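Nuclear transport factor 2 family protein (Rhodopseudomonas palustris, PDB 3DM8) is of unknown function, a SnoaL-like member of the NTF2 superfamily that may act as an isomerase and forms a two-chain assembly. Local coordinates at residues A[36-41]-A[120-125]; A[72-77]-A[84-89]; A[99-104]-A[126-131]. All coordinates share one frame; numbering follows the deposited sequence. Where two conformers were deposited one is given.

Contact 1 of 3, residues A[36-41]-A[120-125]; sequences AIYGPI and RMVLDT
The Tyr38 ring slants across the neighbouring strand, its CD1 3.4 Å from Met121 O and its hydroxyl end obliquely across the Arg120 side chain. With CG anti to the carbonyl carbon (chi1 -63°), the ring is turned back along its own strand, so that Tyr38 OH comes 3.4 Å from Arg120 CD. Ring and guanidinium planes stand 76° apart, which excludes a flat stack. Ala36 CB covers one face of that guanidinium and meets Arg120 CD at 3.7 Å; the charged end itself is paired with Asp34. Two backbone bonds establish the parallel pairing: Met121 N to Ala36 O, and the straighter Tyr38 N to Met121 O (3.0 Å, 175°), each approaching nearly along the C=O axis. Beyond them the strands diverge, and one water takes over, donating to Tyr38 O and accepting from Leu123 N. On the other face Ile37 and Met121 lie side by side, Ile37 CG2 touching both Met121 SD and, at 3.7 Å, Leu123 CD2. Thr125 CG2, anti to the carbonyl carbon, packs 3.5 Å from Tyr38 O and also meets Gly39 CA, while Thr125 OG1 is bonded to Asp124 of the second subunit. The Tyr38 ring also makes a cation-pi contact with Arg104 of the second subunit. Within the six-stranded mixed sheet, strand 115-123 is flanked by 33-38 and 100-112, and at its end Asp124 caps helix 125-133, whose Leu128 packs on Leu123.

Contact 2 of 3, residues A[72-77]-A[84-89]; sequences YHRESV and AASMVR
One face of the Arg74 guanidinium is covered by the Val88 isopropyl group, whose CG1 approaches Arg74 NE to 3.0 Å, while Ser86 OG lies at the edge near the guanidinium plane. The bond from Arg74 NH2 to that hydroxyl is weak at 3.5 Å. A bend at chi2 (97°) runs the arginine chain alongside Val88, both pointing the same way. On the opposite side of the sheet, the Arg89 guanidinium has Glu75 OE2 at its edge, in a long salt bridge to Arg89 NE with carboxylate and guanidinium planes 33° apart; the same oxygen lies in plane at the edge of the His73 ring.

Backbone pairing explains how Glu75 gets there. His73 and Arg89 form an antiparallel hydrogen-bonded pair, and the bond from Arg89 N to His73 O is short and nearly straight (2.7 Å, 172°). Two residues on, both Glu75 and Ser76 face Met87, a classic beta bulge: Met87 O accepts a good bond from Glu75 N at 2.8 Å and a weak one from Ser76 N. Met87 N returns a bond to Ser76 O, with the donor above the carbonyl plane. The extra residue turns Glu75 toward strand 84-89, where its OE1 reaches Met87 CG at 3.3 Å. This hairpin forms one side of the curved sheet: Arg74 and Val77 pack against helix 5-19, whereas Met87 packs on Val122 of the second subunit.

Arg74 NE, pressed against a methyl group, is buried by the contact and has no polar partner in the model. Since the strongest partner of Glu75 is Arg104 on strand 100-112, its carboxylate is held between two arginines and is probably kept ionised, with Arg89 contributing the more distant charge.

Contact 3 of 3, residues A[99-104]-A[126-131]; sequences RPISVR and FDLVEQ
In this NTF2-like alpha+beta fold, the C-terminal helix 125-133 packs against the curved sheet, its segment 126-131 running antiparallel to strand 100-104 with the two axes 8.4 Å apart at their closest.

The polar part is dominated by the Gln131 carboxamide, which grips the backbone of a single strand residue at both ends. Its OE1 accepts from Ser102 N at 2.8 Å, almost straight at 175° and on a lone pair in the carbonyl plane; its NE2 donates to Ser102 O at 2.7 Å. This paired engagement, as in a neighbouring strand, fixes the amide's rotation. CG is anti to the carbonyl carbon (chi1 -73°) and the chain is extended beyond CG, which carries the carboxamide from the helix to the strand. NE2 also gives a weak bond to Asp127 O, one helical turn back. An alanine at Gln131 would remove the carboxamide and probably leave Ser102 N and O without these helix-borne partners, loosening this end of the helix on the strand.

The apolar part is smaller. The Leu128 and Ile101 side chains cross obliquely, Leu128 CD1 3.7 Å from Ile101 CG2, and the same methyl lies 4.1 Å from Val103 CG2. With CG anti to the backbone N, Leu128 also reaches Phe44 and Phe47, so it joins the helix to the strand and a loop.

Charge and solvent act at the start of the strand. Water 2 donates to Gln131 OE1 at 2.5 Å and, over a longer distance, to Pro100 O, giving OE1 a second donor besides Ser102 N. Finally, Arg99 NE donates to Gln131 O at 3.1 Å, the acceptor lying at the guanidinium edge only 12° out of its plane.

In the fold
Contact 1, a parallel strand pairing, is the most interior, half of its touching residues buried and none exposed. Contact 2 is an antiparallel hairpin at the outer side of the same sheet. Contact 3, helix on strand, is the most peripheral, with Arg99 and Pro100 exposed at its strand start. Contacts 1 and 3 touch directly: strand 115-123 adjoins 100-112 and leads into helix 125-133, with Leu123 against Val103. Contacts 2 and 3 meet through the Glu75–Arg104 salt bridge, whereas contacts 1 and 2 do not touch. Backbone bonds dominate the strand pairs; in contact 3 every hydrogen bond across involves a side chain, from Gln131 or Arg99. All three also touch the second subunit.

Contact 1 of 3, residues A[36-41]-A[120-125]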
loop_
_atom_site.group_PDB
_atom_site.type_symbol
_atom_site.label_atom_id
_atom_site.label_comp_id
_atom_site.label_asym_id
_atom_site.label_seq_id
_atom_site.Cartn_x
_atom_site.Cartn_y
_atom_site.Cartn_z
ATOM N N ALA A 36 12.564 -0.563 -1.593
ATOM C CA ALA A 36 12.022 -1.669 -0.739
ATOM C C ALA A 36 10.681 -2.135 -1.181
ATOM O O ALA A 36 9.771 -1.350 -1.460
ATOM C CB ALA A 36 11.988 -1.273 0.802
ATOM N N ILE A 37 10.526 -3.453 -1.201
ATOM C CA ILE A 37 9.212 -4.042 -1.383
ATOM C C ILE A 37 8.939 -4.868 -0.168
ATOM O O ILE A 37 9.706 -5.738 0.133
ATOM C CB ILE A 37 9.100 -4.974 -2.616
ATOM C CG1 ILE A 37 9.432 -4.270 -3.907
ATOM C CG2 ILE A 37 7.661 -5.585 -2.707
ATOM C CD1 ILE A 37 9.666 -5.300 -5.051
ATOM N N TYR A 38 7.860 -4.565 0.539
ATOM C CA TYR A 38 7.610 -5.216 1.824
ATOM C C TYR A 38 6.846 -6.507 1.605
ATOM O O TYR A 38 5.668 -6.520 1.298
ATOM C CB TYR A 38 6.858 -4.288 2.794
ATOM C CG TYR A 38 7.687 -3.064 3.115
ATOM C CD1 TYR A 38 7.394 -1.841 2.533
ATOM C CD2 TYR A 38 8.802 -3.143 3.937
ATOM C CE1 TYR A 38 8.134 -0.740 2.770
ATOM C CE2 TYR A 38 9.571 -2.001 4.186
ATOM C CZ TYR A 38 9.218 -0.803 3.575
ATOM O OH TYR A 38 9.913 0.374 3.768
ATOM N N GLY A 39 7.530 -7.617 1.843
ATOM C CA GLY A 39 6.867 -8.907 1.764
ATOM C C GLY A 39 7.778 -10.031 2.213
ATOM O O GLY A 39 8.926 -9.793 2.568
ATOM N N PRO A 40 7.262 -11.251 2.219
ATOM C CA PRO A 40 7.932 -12.338 2.925
ATOM C C PRO A 40 9.035 -12.946 2.108
ATOM O O PRO A 40 8.782 -13.684 1.157
ATOM C CB PRO A 40 6.824 -13.368 3.145
ATOM C CG PRO A 40 5.791 -13.084 2.217
ATOM C CD PRO A 40 5.913 -11.615 1.781
ATOM N N ILE A 41 10.263 -12.670 2.526
ATOM C CA ILE A 41 11.431 -13.018 1.714
ATOM C C ILE A 41 11.659 -14.509 1.713
ATOM O O ILE A 41 12.382 -15.005 0.863
ATOM C CB ILE A 41 12.728 -12.283 2.102
ATOM C CG1 ILE A 41 13.210 -12.630 3.492
ATOM C CG2 ILE A 41 12.598 -10.765 1.906
ATOM C CD1 ILE A 41 14.543 -12.080 3.759
ATOM N N ARG A 120 9.074 2.501 -2.737
ATOM C CA ARG A 120 8.511 1.735 -1.635
ATOM C C ARG A 120 7.210 1.128 -2.107
ATOM O O ARG A 120 6.367 1.801 -2.724
ATOM C CB ARG A 120 8.235 2.618 -0.417
ATOM C CG ARG A 120 9.459 3.176 0.300
ATOM C CD ARG A 120 10.305 2.068 0.886
ATOM N NE ARG A 120 11.383 2.570 1.723
ATOM C CZ ARG A 120 12.590 2.877 1.257
ATOM N NH1 ARG A 120 13.525 3.304 2.055
ATOM N NH2 ARG A 120 12.851 2.712 -0.006
ATOM N N MET A 121 7.108 -0.164 -1.916
ATOM C CA MET A 121 5.920 -0.908 -2.285
ATOM C C MET A 121 5.378 -1.723 -1.146
ATOM O O MET A 121 6.090 -2.450 -0.519
ATOM C CB MET A 121 6.198 -1.833 -3.462
ATOM C CG MET A 121 5.001 -2.657 -3.781
ATOM S SD MET A 121 5.228 -3.862 -5.074
ATOM C CE MET A 121 5.313 -2.584 -6.319
ATOM N N VAL A 122 4.089 -1.561 -0.918
ATOM C CA VAL A 122 3.270 -2.381 -0.001
ATOM C C VAL A 122 2.274 -3.141 -0.830
ATOM O O VAL A 122 1.566 -2.581 -1.654
ATOM C CB VAL A 122 2.458 -1.480 0.981
ATOM C CG1 VAL A 122 1.779 -2.335 2.072
ATOM C CG2 VAL A 122 3.378 -0.501 1.595
ATOM N N LEU A 123 2.162 -4.433 -0.582
ATOM C CA LEU A 123 1.094 -5.199 -1.192
ATOM C C LEU A 123 0.401 -6.165 -0.270
ATOM O O LEU A 123 0.779 -6.329 0.889
ATOM C CB LEU A 123 1.644 -6.001 -2.354
ATOM C CG LEU A 123 2.689 -7.008 -1.949
ATOM C CD1 LEU A 123 2.524 -8.189 -2.817
ATOM C CD2 LEU A 123 4.073 -6.394 -2.093
ATOM N N ASP A 124 -0.719 -6.661 -0.771
ATOM C CA ASP A 124 -1.594 -7.590 0.011
ATOM C C ASP A 124 -0.918 -8.955 -0.035
ATOM O O ASP A 124 -1.184 -9.827 -0.869
ATOM C CB ASP A 124 -3.065 -7.547 -0.481
ATOM C CG ASP A 124 -4.013 -8.388 0.408
ATOM O OD1 ASP A 124 -3.517 -9.161 1.270
ATOM O OD2 ASP A 124 -5.242 -8.386 0.171
ATOM N N THR A 125 0.004 -9.082 0.904
ATOM C CA THR A 125 0.944 -10.180 0.973
ATOM C C THR A 125 0.272 -11.476 1.441
ATOM O O THR A 125 0.654 -12.535 1.011
ATOM C CB THR A 125 2.156 -9.854 1.856
ATOM O OG1 THR A 125 1.682 -9.239 3.061
ATOM C CG2 THR A 125 3.149 -8.924 1.072
HETATM O O HOH W 1 3.391 -5.373 1.817
#

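Contact 2 of 3, residues A[72-77]-A[84-89]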
loop_
_atom_site.group_PDB
_atom_site.type_symbol
_atom_site.label_atom_id
_atom_site.label_comp_id
_atom_site.label_asym_id
_atom_site.label_seq_id
_atom_site.Cartn_x
_atom_site.Cartn_y
_atom_site.Cartn_z
ATOM N N TYR A 72 -3.000 -5.277 -16.415
ATOM C CA TYR A 72 -2.776 -4.219 -15.433
ATOM C C TYR A 72 -4.044 -3.455 -15.189
ATOM O O TYR A 72 -4.771 -3.178 -16.139
ATOM C CB TYR A 72 -1.765 -3.227 -15.955
ATOM C CG TYR A 72 -0.400 -3.801 -16.229
ATOM C CD1 TYR A 72 -0.181 -4.650 -17.307
ATOM C CD2 TYR A 72 0.676 -3.481 -15.408
ATOM C CE1 TYR A 72 1.099 -5.176 -17.568
ATOM C CE2 TYR A 72 1.946 -3.989 -15.662
ATOM C CZ TYR A 72 2.158 -4.836 -16.747
ATOM O OH TYR A 72 3.440 -5.343 -16.976
ATOM N N HIS A 73 -4.300 -3.130 -13.926
ATOM C CA HIS A 73 -5.373 -2.222 -13.587
ATOM C C HIS A 73 -4.920 -1.160 -12.598
ATOM O O HIS A 73 -4.531 -1.453 -11.488
ATOM C CB HIS A 73 -6.602 -2.903 -13.027
ATOM C CG HIS A 73 -7.729 -1.945 -12.845
ATOM N ND1 HIS A 73 -8.234 -1.613 -11.606
ATOM C CD2 HIS A 73 -8.381 -1.158 -13.739
ATOM C CE1 HIS A 73 -9.179 -0.700 -11.748
ATOM N NE2 HIS A 73 -9.286 -0.404 -13.031
ATOM N N ARG A 74 -5.030 0.065 -13.037
ATOM C CA ARG A 74 -4.573 1.224 -12.250
ATOM C C ARG A 74 -5.772 1.834 -11.535
ATOM O O ARG A 74 -6.675 2.389 -12.183
ATOM C CB ARG A 74 -3.961 2.255 -13.199
ATOM C CG ARG A 74 -2.762 3.015 -12.662
ATOM C CD ARG A 74 -1.476 2.336 -13.185
ATOM N NE ARG A 74 -0.291 2.775 -12.447
ATOM C CZ ARG A 74 0.951 2.398 -12.733
ATOM N NH1 ARG A 74 1.167 1.567 -13.749
ATOM N NH2 ARG A 74 1.965 2.855 -12.002
ATOM N N GLU A 75 -5.750 1.772 -10.203
ATOM C CA GLU A 75 -6.904 2.122 -9.368
ATOM C C GLU A 75 -6.890 3.533 -8.859
ATOM O O GLU A 75 -7.920 4.185 -8.787
ATOM C CB GLU A 75 -7.044 1.127 -8.218
ATOM C CG GLU A 75 -7.418 -0.273 -8.732
ATOM C CD GLU A 75 -7.353 -1.430 -7.676
ATOM O OE1 GLU A 75 -6.751 -1.302 -6.570
ATOM O OE2 GLU A 75 -7.887 -2.510 -7.985
ATOM N N SER A 76 -5.720 4.011 -8.471
ATOM C CA SER A 76 -5.555 5.392 -7.994
ATOM C C SER A 76 -4.168 5.818 -8.432
ATOM O O SER A 76 -3.246 5.017 -8.406
ATOM C CB SER A 76 -5.576 5.512 -6.453
ATOM O OG SER A 76 -6.512 4.659 -5.792
ATOM N N VAL A 77 -4.042 7.065 -8.783
ATOM C CA VAL A 77 -2.748 7.645 -9.147
ATOM C C VAL A 77 -2.695 9.089 -8.686
ATOM O O VAL A 77 -3.585 9.894 -8.986
ATOM C CB VAL A 77 -2.539 7.637 -10.668
ATOM C CG1 VAL A 77 -1.189 8.238 -11.009
ATOM C CG2 VAL A 77 -2.670 6.213 -11.231
ATOM N N ALA A 84 5.437 10.279 -7.151
ATOM C CA ALA A 84 4.115 9.741 -7.442
ATOM C C ALA A 84 3.744 8.680 -6.432
ATOM O O ALA A 84 4.623 8.040 -5.841
ATOM C CB ALA A 84 4.056 9.171 -8.862
ATOM N N ALA A 85 2.437 8.508 -6.257
ATOM C CA ALA A 85 1.889 7.349 -5.514
ATOM C C ALA A 85 0.792 6.712 -6.326
ATOM O O ALA A 85 0.010 7.385 -7.013
ATOM C CB ALA A 85 1.355 7.784 -4.132
ATOM N N SER A 86 0.760 5.393 -6.324
ATOM C CA SER A 86 -0.329 4.746 -6.995
ATOM C C SER A 86 -0.642 3.377 -6.521
ATOM O O SER A 86 0.155 2.722 -5.863
ATOM C CB SER A 86 -0.086 4.742 -8.483
ATOM O OG SER A 86 1.063 3.958 -8.810
ATOM N N MET A 87 -1.864 3.029 -6.811
ATOM C CA MET A 87 -2.419 1.742 -6.488
ATOM C C MET A 87 -2.750 1.012 -7.768
ATOM O O MET A 87 -3.517 1.511 -8.579
ATOM C CB MET A 87 -3.691 1.905 -5.731
ATOM C CG MET A 87 -4.215 0.554 -5.500
ATOM S SD MET A 87 -3.923 0.285 -3.757
ATOM C CE MET A 87 -5.535 0.765 -3.382
ATOM N N VAL A 88 -2.174 -0.175 -7.940
ATOM C CA VAL A 88 -2.370 -0.944 -9.153
ATOM C C VAL A 88 -2.497 -2.419 -8.852
ATOM O O VAL A 88 -1.924 -2.920 -7.886
ATOM C CB VAL A 88 -1.226 -0.711 -10.165
ATOM C CG1 VAL A 88 -0.869 0.774 -10.245
ATOM C CG2 VAL A 88 0.020 -1.554 -9.843
ATOM N N ARG A 89 -3.268 -3.075 -9.692
ATOM C CA ARG A 89 -3.465 -4.526 -9.641
ATOM C C ARG A 89 -2.866 -5.169 -10.895
ATOM O O ARG A 89 -3.051 -4.719 -12.009
ATOM C CB ARG A 89 -4.929 -4.872 -9.551
ATOM C CG ARG A 89 -5.209 -5.906 -8.505
ATOM C CD ARG A 89 -6.434 -6.670 -8.780
ATOM N NE ARG A 89 -7.344 -5.953 -9.649
ATOM C CZ ARG A 89 -8.012 -6.572 -10.612
ATOM N NH1 ARG A 89 -7.825 -7.876 -10.780
ATOM N NH2 ARG A 89 -8.855 -5.906 -11.390
#

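Contact 3 of 3, residues A[99-104]-A[126-131]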
loop_
_atom_site.group_PDB
_atom_site.type_symbol
_atom_site.label_atom_id
_atom_site.label_comp_id
_atom_site.label_asym_id
_atom_site.label_seq_id
_atom_site.Cartn_x
_atom_site.Cartn_y
_atom_site.Cartn_z
ATOM N N ARG A 99 0.393 -20.982 -12.471
ATOM C CA ARG A 99 -0.585 -20.545 -11.463
ATOM C C ARG A 99 -1.051 -19.074 -11.736
ATOM O O ARG A 99 -0.222 -18.197 -11.851
ATOM C CB ARG A 99 0.080 -20.668 -10.077
ATOM C CG ARG A 99 -0.830 -20.315 -8.920
ATOM C CD ARG A 99 -2.096 -21.127 -9.038
ATOM N NE ARG A 99 -2.933 -20.997 -7.849
ATOM C CZ ARG A 99 -4.014 -21.739 -7.628
ATOM N NH1 ARG A 99 -4.374 -22.651 -8.514
ATOM N NH2 ARG A 99 -4.734 -21.570 -6.527
ATOM N N PRO A 100 -2.368 -18.807 -11.863
ATOM C CA PRO A 100 -2.758 -17.413 -11.904
ATOM C C PRO A 100 -2.784 -16.728 -10.581
ATOM O O PRO A 100 -3.303 -17.236 -9.583
ATOM C CB PRO A 100 -4.190 -17.433 -12.451
ATOM C CG PRO A 100 -4.502 -18.793 -12.765
ATOM C CD PRO A 100 -3.505 -19.694 -12.138
ATOM N N ILE A 101 -2.264 -15.522 -10.598
ATOM C CA ILE A 101 -2.161 -14.787 -9.381
ATOM C C ILE A 101 -2.509 -13.339 -9.662
ATOM O O ILE A 101 -2.104 -12.802 -10.653
ATOM C CB ILE A 101 -0.744 -14.892 -8.784
ATOM C CG1 ILE A 101 -0.411 -16.351 -8.427
ATOM C CG2 ILE A 101 -0.608 -13.906 -7.574
ATOM C CD1 ILE A 101 1.045 -16.549 -8.056
ATOM N N SER A 102 -3.323 -12.770 -8.795
ATOM C CA SER A 102 -3.635 -11.313 -8.840
ATOM C C SER A 102 -2.967 -10.651 -7.653
ATOM O O SER A 102 -3.037 -11.165 -6.527
ATOM C CB SER A 102 -5.160 -11.131 -8.856
ATOM O OG SER A 102 -5.566 -9.794 -8.632
ATOM N N VAL A 103 -2.288 -9.536 -7.897
ATOM C CA VAL A 103 -1.514 -8.826 -6.871
ATOM C C VAL A 103 -1.951 -7.379 -6.814
ATOM O O VAL A 103 -1.911 -6.698 -7.825
ATOM C CB VAL A 103 -0.015 -8.875 -7.201
ATOM C CG1 VAL A 103 0.800 -8.257 -6.086
ATOM C CG2 VAL A 103 0.435 -10.328 -7.416
ATOM N N ARG A 104 -2.378 -6.920 -5.633
ATOM C CA ARG A 104 -2.720 -5.533 -5.470
ATOM C C ARG A 104 -1.608 -4.816 -4.699
ATOM O O ARG A 104 -1.193 -5.261 -3.622
ATOM C CB ARG A 104 -4.018 -5.379 -4.696
ATOM C CG ARG A 104 -4.365 -3.964 -4.606
ATOM C CD ARG A 104 -5.657 -3.738 -3.895
ATOM N NE ARG A 104 -6.766 -3.632 -4.857
ATOM C CZ ARG A 104 -7.690 -4.561 -5.041
ATOM N NH1 ARG A 104 -7.647 -5.730 -4.413
ATOM N NH2 ARG A 104 -8.636 -4.341 -5.927
ATOM N N PHE A 126 -0.742 -11.384 2.291
ATOM C CA PHE A 126 -1.436 -12.594 2.711
ATOM C C PHE A 126 -2.195 -13.183 1.531
ATOM O O PHE A 126 -2.144 -14.406 1.248
ATOM C CB PHE A 126 -2.342 -12.340 3.940
ATOM C CG PHE A 126 -3.004 -13.594 4.480
ATOM C CD1 PHE A 126 -2.347 -14.381 5.394
ATOM C CD2 PHE A 126 -4.262 -13.963 4.071
ATOM C CE1 PHE A 126 -2.927 -15.531 5.871
ATOM C CE2 PHE A 126 -4.870 -15.102 4.546
ATOM C CZ PHE A 126 -4.211 -15.886 5.450
ATOM N N ASP A 127 -2.889 -12.332 0.817
ATOM C CA ASP A 127 -3.669 -12.781 -0.338
ATOM C C ASP A 127 -2.728 -13.376 -1.365
ATOM O O ASP A 127 -3.005 -14.440 -1.957
ATOM C CB ASP A 127 -4.465 -11.644 -0.949
ATOM C CG ASP A 127 -5.443 -12.119 -1.963
ATOM O OD1 ASP A 127 -5.452 -11.563 -3.059
ATOM O OD2 ASP A 127 -6.210 -13.041 -1.665
ATOM N N LEU A 128 -1.556 -12.758 -1.499
ATOM C CA LEU A 128 -0.550 -13.238 -2.484
ATOM C C LEU A 128 -0.099 -14.638 -2.094
ATOM O O LEU A 128 -0.066 -15.567 -2.917
ATOM C CB LEU A 128 0.685 -12.309 -2.584
ATOM C CG LEU A 128 1.938 -12.736 -3.341
ATOM C CD1 LEU A 128 1.680 -13.195 -4.792
ATOM C CD2 LEU A 128 3.074 -11.639 -3.320
ATOM N N VAL A 129 0.238 -14.809 -0.822
ATOM C CA VAL A 129 0.798 -16.099 -0.335
ATOM C C VAL A 129 -0.273 -17.164 -0.483
ATOM O O VAL A 129 0.005 -18.289 -0.886
ATOM C CB VAL A 129 1.342 -16.060 1.146
ATOM C CG1 VAL A 129 1.475 -17.493 1.713
ATOM C CG2 VAL A 129 2.677 -15.304 1.246
ATOM N N GLU A 130 -1.506 -16.815 -0.136
ATOM C CA GLU A 130 -2.595 -17.780 -0.238
ATOM C C GLU A 130 -2.796 -18.267 -1.651
ATOM O O GLU A 130 -2.993 -19.486 -1.919
ATOM C CB GLU A 130 -3.905 -17.226 0.286
ATOM C CG GLU A 130 -3.920 -17.154 1.798
ATOM C CD GLU A 130 -5.210 -17.663 2.424
ATOM O OE1 GLU A 130 -6.310 -17.396 1.868
ATOM O OE2 GLU A 130 -5.120 -18.305 3.505
ATOM N N GLN A 131 -2.765 -17.315 -2.571
ATOM C CA GLN A 131 -2.962 -17.649 -3.991
ATOM C C GLN A 131 -1.830 -18.501 -4.520
ATOM O O GLN A 131 -2.056 -19.455 -5.294
ATOM C CB GLN A 131 -3.064 -16.389 -4.840
ATOM C CG GLN A 131 -4.328 -15.622 -4.719
ATOM C CD GLN A 131 -4.260 -14.400 -5.616
ATOM O OE1 GLN A 131 -4.437 -14.496 -6.842
ATOM N NE2 GLN A 131 -3.969 -13.249 -5.022
HETATM O O HOH W 2 -5.908 -15.763 -8.441
#